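Local structure of putative aminooxidase (Propionibacterium acnes, 2BA9) at residues V176-A179 with Y180-Y184; L141-P144 with F145-L149. The protein is an FAD-containing fatty acid isomerase that acts on polyunsaturated fatty acids and produces conjugated linoleic acid. One frame throughout, in Å; residues are numbered along the deposited sequence.

Interaction 1. Residues V176-A179 with Y180-Y184; sequences VPAA and YVLKY. With NA (sodium ion), chain B.
P177 and Y180 meet at the start of the short helix 178-184, where the proline holds the N-cap position. Their side chains run alongside each other in the same direction, and P177 CD sits in the plane of the tyrosine ring at its edge, 3.7 Å from Y180 CD2. With CG beside the backbone N (chi1 -64°), the ring is laid next to the proline, edge toward it. This is the tight part: the ring also packs edge-to-face with F371, and its hydroxyl is hydrogen-bonded to Y384 and V374. V176 is looser, with CG1 4.3 Å from V181 CG2. The first turn closes through Y180 N to P177 O (3.2 Å, bent at 139°) and a bond of 3.0 Å from L182 N to A178 O. The far end of the helix, though buried too, holds ordered water. There the sodium ion is coordinated by K183 O at 2.5 Å, by three waters and by E410. One of these waters also donates to Y184 O. Meanwhile K183 NZ is hydrogen-bonded to the carbonyls of Y128 and A130. Carbonyls at the C-terminal end of a helix carry partial negative charge, which probably favours the cation there.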
loop_
_atom_site.group_PDB
_atom_site.type_symbol
_atom_site.label_atom_id
_atom_site.label_comp_id
_atom_site.label_asym_id
_atom_site.label_seq_id
_atom_site.Cartn_x
_atom_site.Cartn_y
_atom_site.Cartn_z
ATOM N N VAL A 176 7.276 13.157 1.701
ATOM C CA VAL A 176 7.009 12.088 0.710
ATOM C C VAL A 176 6.922 12.671 -0.698
ATOM O O VAL A 176 6.121 13.577 -0.936
ATOM C CB VAL A 176 5.712 11.334 1.005
ATOM C CG1 VAL A 176 5.292 10.477 -0.204
ATOM C CG2 VAL A 176 5.852 10.487 2.244
ATOM N N PRO A 177 7.749 12.168 -1.636
ATOM C CA PRO A 177 7.772 12.725 -2.994
ATOM C C PRO A 177 6.446 12.692 -3.771
ATOM O O PRO A 177 5.700 11.698 -3.695
ATOM C CB PRO A 177 8.818 11.850 -3.709
ATOM C CG PRO A 177 9.686 11.317 -2.617
ATOM C CD PRO A 177 8.764 11.103 -1.468
ATOM N N ALA A 178 6.207 13.753 -4.556
ATOM C CA ALA A 178 4.962 13.925 -5.331
ATOM C C ALA A 178 4.589 12.711 -6.195
ATOM O O ALA A 178 3.407 12.368 -6.309
ATOM C CB ALA A 178 5.045 15.183 -6.202
ATOM N N ALA A 179 5.594 12.068 -6.780
ATOM C CA ALA A 179 5.399 10.912 -7.685
ATOM C C ALA A 179 4.616 9.752 -7.059
ATOM O O ALA A 179 3.839 9.070 -7.731
ATOM C CB ALA A 179 6.733 10.403 -8.153
ATOM N N TYR A 180 4.848 9.497 -5.784
ATOM C CA TYR A 180 4.086 8.467 -5.090
ATOM C C TYR A 180 2.634 8.910 -4.940
ATOM O O TYR A 180 1.718 8.154 -5.254
ATOM C CB TYR A 180 4.708 8.158 -3.723
ATOM C CG TYR A 180 6.098 7.584 -3.816
ATOM C CD1 TYR A 180 6.317 6.320 -4.366
ATOM C CD2 TYR A 180 7.195 8.298 -3.352
ATOM C CE1 TYR A 180 7.592 5.784 -4.457
ATOM C CE2 TYR A 180 8.481 7.769 -3.426
ATOM C CZ TYR A 180 8.681 6.513 -3.986
ATOM O OH TYR A 180 9.972 5.993 -4.059
ATOM N N VAL A 181 2.431 10.150 -4.504
ATOM C CA VAL A 181 1.088 10.634 -4.161
ATOM C C VAL A 181 0.182 10.550 -5.379
ATOM O O VAL A 181 -0.927 10.009 -5.295
ATOM C CB VAL A 181 1.103 12.099 -3.643
ATOM C CG1 VAL A 181 -0.352 12.602 -3.351
ATOM C CG2 VAL A 181 2.043 12.234 -2.401
ATOM N N LEU A 182 0.693 11.068 -6.501
ATOM C CA LEU A 182 -0.093 11.281 -7.707
ATOM C C LEU A 182 -0.250 10.027 -8.593
ATOM O O LEU A 182 -1.123 9.992 -9.472
ATOM C CB LEU A 182 0.468 12.479 -8.478
ATOM C CG LEU A 182 0.247 13.809 -7.726
ATOM C CD1 LEU A 182 1.118 14.940 -8.263
ATOM C CD2 LEU A 182 -1.241 14.197 -7.775
ATOM N N LYS A 183 0.568 9.004 -8.342
ATOM C CA LYS A 183 0.388 7.677 -8.949
ATOM C C LYS A 183 -0.729 6.885 -8.262
ATOM O O LYS A 183 -1.428 6.113 -8.918
ATOM C CB LYS A 183 1.708 6.878 -8.963
ATOM C CG LYS A 183 2.680 7.381 -10.031
ATOM C CD LYS A 183 3.995 6.609 -10.088
ATOM C CE LYS A 183 4.976 7.300 -11.017
ATOM N NZ LYS A 183 4.457 7.468 -12.424
ATOM N N TYR A 184 -0.890 7.074 -6.955
ATOM C CA TYR A 184 -2.051 6.577 -6.207
ATOM C C TYR A 184 -3.243 7.515 -6.384
ATOM O O TYR A 184 -4.227 7.182 -7.075
ATOM C CB TYR A 184 -1.671 6.403 -4.725
ATOM C CG TYR A 184 -2.804 6.364 -3.711
ATOM C CD1 TYR A 184 -4.051 5.822 -4.027
ATOM C CD2 TYR A 184 -2.610 6.846 -2.418
ATOM C CE1 TYR A 184 -5.065 5.805 -3.110
ATOM C CE2 TYR A 184 -3.618 6.813 -1.481
ATOM C CZ TYR A 184 -4.846 6.287 -1.826
ATOM O OH TYR A 184 -5.874 6.246 -0.913
HETATM NA NA NA B . -2.488 4.725 -10.717
HETATM O O HOH W 1 -4.214 5.410 -9.294
HETATM O O HOH W 2 -0.249 4.362 -11.535
HETATM O O HOH W 3 -2.677 6.593 -11.714
#

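Interaction 2. Residues L141-P144 with F145-L149; sequences LMLP and FDEFL
The N-terminal turn of helix 145-151 is built here, with P144 as its N-cap residue and the preceding loop folded back against the first turn. P144 O accepts F148 N at 2.9 Å, beginning the i to i+4 pattern that L149 N to F145 O continues. Around this backbone link, two patches of side chains form. On the outer one, E147 turns back over the loop: its chain is extended beyond CG and its carboxylate comes up to the proline ring, with OE2 3.5 Å from P144 CG. The other oxygen, OE1, reaches L143 CD2 at 3.6 Å, and the leucine and glutamate side chains cross at about a right angle. Both carboxylate oxygens thus lie against C-H groups of the loop. The inner patch is apolar. L141 CD2 comes within 3.5 Å of F148 CE1, approaching the ring obliquely, while the two side chains run side by side in one direction. F148 has CG anti to its backbone N (chi1 165°), which carries the ring away from E147 and toward L141; Y125, L117, A178 and L182 also pack on it. F145 leaves the loop and meets F173 and W161, with L149 CG 4.1 Å above one face of its ring. D146, next along the helix, forms a salt bridge to R158. The chemistry is divided accordingly: aromatic and aliphatic groups fix the inner side of the turn, whereas the acidic E147 lies on the exposed side, close to the helix N-terminus, whose dipole would probably favour its negative charge.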
loop_
_atom_site.group_PDB
_atom_site.type_symbol
_atom_site.label_atom_id
_atom_site.label_comp_id
_atom_site.label_asym_id
_atom_site.label_seq_id
_atom_site.Cartn_x
_atom_site.Cartn_y
_atom_site.Cartn_z
ATOM N N LEU A 141 7.896 16.483 -9.840
ATOM C CA LEU A 141 7.246 15.364 -9.139
ATOM C C LEU A 141 8.191 14.601 -8.205
ATOM O O LEU A 141 7.755 13.782 -7.384
ATOM C CB LEU A 141 6.626 14.402 -10.159
ATOM C CG LEU A 141 5.457 14.977 -10.972
ATOM C CD1 LEU A 141 5.154 14.077 -12.150
ATOM C CD2 LEU A 141 4.240 15.149 -10.095
ATOM N N MET A 142 9.482 14.881 -8.338
ATOM C CA MET A 142 10.516 14.289 -7.484
ATOM C C MET A 142 10.659 15.007 -6.129
ATOM O O MET A 142 11.349 14.515 -5.228
ATOM C CB MET A 142 11.842 14.306 -8.236
ATOM C CG MET A 142 11.789 13.576 -9.566
ATOM S SD MET A 142 13.401 13.384 -10.315
ATOM C CE MET A 142 12.955 12.692 -11.924
ATOM N N LEU A 143 9.999 16.160 -6.006
ATOM C CA LEU A 143 9.979 16.956 -4.787
ATOM C C LEU A 143 8.932 16.432 -3.800
ATOM O O LEU A 143 7.958 15.810 -4.214
ATOM C CB LEU A 143 9.628 18.408 -5.122
ATOM C CG LEU A 143 10.672 19.222 -5.867
ATOM C CD1 LEU A 143 10.107 20.584 -6.360
ATOM C CD2 LEU A 143 11.893 19.402 -4.939
ATOM N N PRO A 144 9.114 16.710 -2.484
ATOM C CA PRO A 144 8.029 16.393 -1.552
ATOM C C PRO A 144 6.724 17.066 -2.005
ATOM O O PRO A 144 6.755 18.160 -2.601
ATOM C CB PRO A 144 8.529 16.940 -0.213
ATOM C CG PRO A 144 10.016 17.036 -0.352
ATOM C CD PRO A 144 10.272 17.314 -1.798
ATOM N N PHE A 145 5.595 16.398 -1.749
ATOM C CA PHE A 145 4.298 16.837 -2.282
ATOM C C PHE A 145 3.968 18.298 -2.014
ATOM O O PHE A 145 3.478 18.974 -2.916
ATOM C CB PHE A 145 3.165 15.941 -1.781
ATOM C CG PHE A 145 1.858 16.101 -2.550
ATOM C CD1 PHE A 145 1.794 15.830 -3.902
ATOM C CD2 PHE A 145 0.684 16.455 -1.889
ATOM C CE1 PHE A 145 0.596 15.969 -4.607
ATOM C CE2 PHE A 145 -0.520 16.582 -2.583
ATOM C CZ PHE A 145 -0.558 16.335 -3.942
ATOM N N ASP A 146 4.236 18.788 -0.801
ATOM C CA ASP A 146 3.938 20.189 -0.469
ATOM C C ASP A 146 4.790 21.146 -1.277
ATOM O O ASP A 146 4.312 22.218 -1.665
ATOM C CB ASP A 146 4.152 20.497 1.020
ATOM C CG ASP A 146 3.015 20.013 1.900
ATOM O OD1 ASP A 146 1.840 19.995 1.449
ATOM O OD2 ASP A 146 3.311 19.657 3.064
ATOM N N GLU A 147 6.058 20.785 -1.481
ATOM C CA GLU A 147 6.970 21.596 -2.294
ATOM C C GLU A 147 6.490 21.630 -3.748
ATOM O O GLU A 147 6.433 22.680 -4.375
ATOM C CB GLU A 147 8.400 21.055 -2.206
ATOM C CG GLU A 147 9.077 21.385 -0.886
ATOM C CD GLU A 147 10.511 20.891 -0.818
ATOM O OE1 GLU A 147 11.233 21.019 -1.846
ATOM O OE2 GLU A 147 10.902 20.378 0.262
ATOM N N PHE A 148 6.133 20.464 -4.271
ATOM C CA PHE A 148 5.498 20.362 -5.587
ATOM C C PHE A 148 4.298 21.315 -5.712
ATOM O O PHE A 148 4.203 22.082 -6.672
ATOM C CB PHE A 148 5.083 18.903 -5.850
ATOM C CG PHE A 148 4.121 18.730 -6.998
ATOM C CD1 PHE A 148 4.578 18.666 -8.303
ATOM C CD2 PHE A 148 2.753 18.646 -6.765
ATOM C CE1 PHE A 148 3.686 18.512 -9.376
ATOM C CE2 PHE A 148 1.855 18.484 -7.825
ATOM C CZ PHE A 148 2.328 18.414 -9.135
ATOM N N LEU A 149 3.387 21.256 -4.736
ATOM C CA LEU A 149 2.212 22.141 -4.710
ATOM C C LEU A 149 2.597 23.626 -4.640
ATOM O O LEU A 149 2.070 24.461 -5.398
ATOM C CB LEU A 149 1.288 21.773 -3.533
ATOM C CG LEU A 149 0.515 20.450 -3.609
ATOM C CD1 LEU A 149 -0.448 20.265 -2.419
ATOM C CD2 LEU A 149 -0.243 20.311 -4.923
#

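Interaction 2 comes first along the chain and interaction 1 follows it, their centres about 9 Å apart on the same side of the chain's centre and both within the flavin-containing amine oxidoreductase region. Interaction 2 is the N-terminal turn of helix 145-151, and interaction 1 spans the whole of helix 178-184; each helix has a proline at its N-cap. The two touch directly: A178 N lies 2.7 Å from L143 O and A179 N 2.8 Å from L141 O, both probable hydrogen bonds, so the loop carbonyls of 141-144 receive the first amides of helix 178-184. L182 CD1 packs on L141 CD2 at 3.6 Å. The loop thus ties the more peripheral helix to the one that reaches the sodium site.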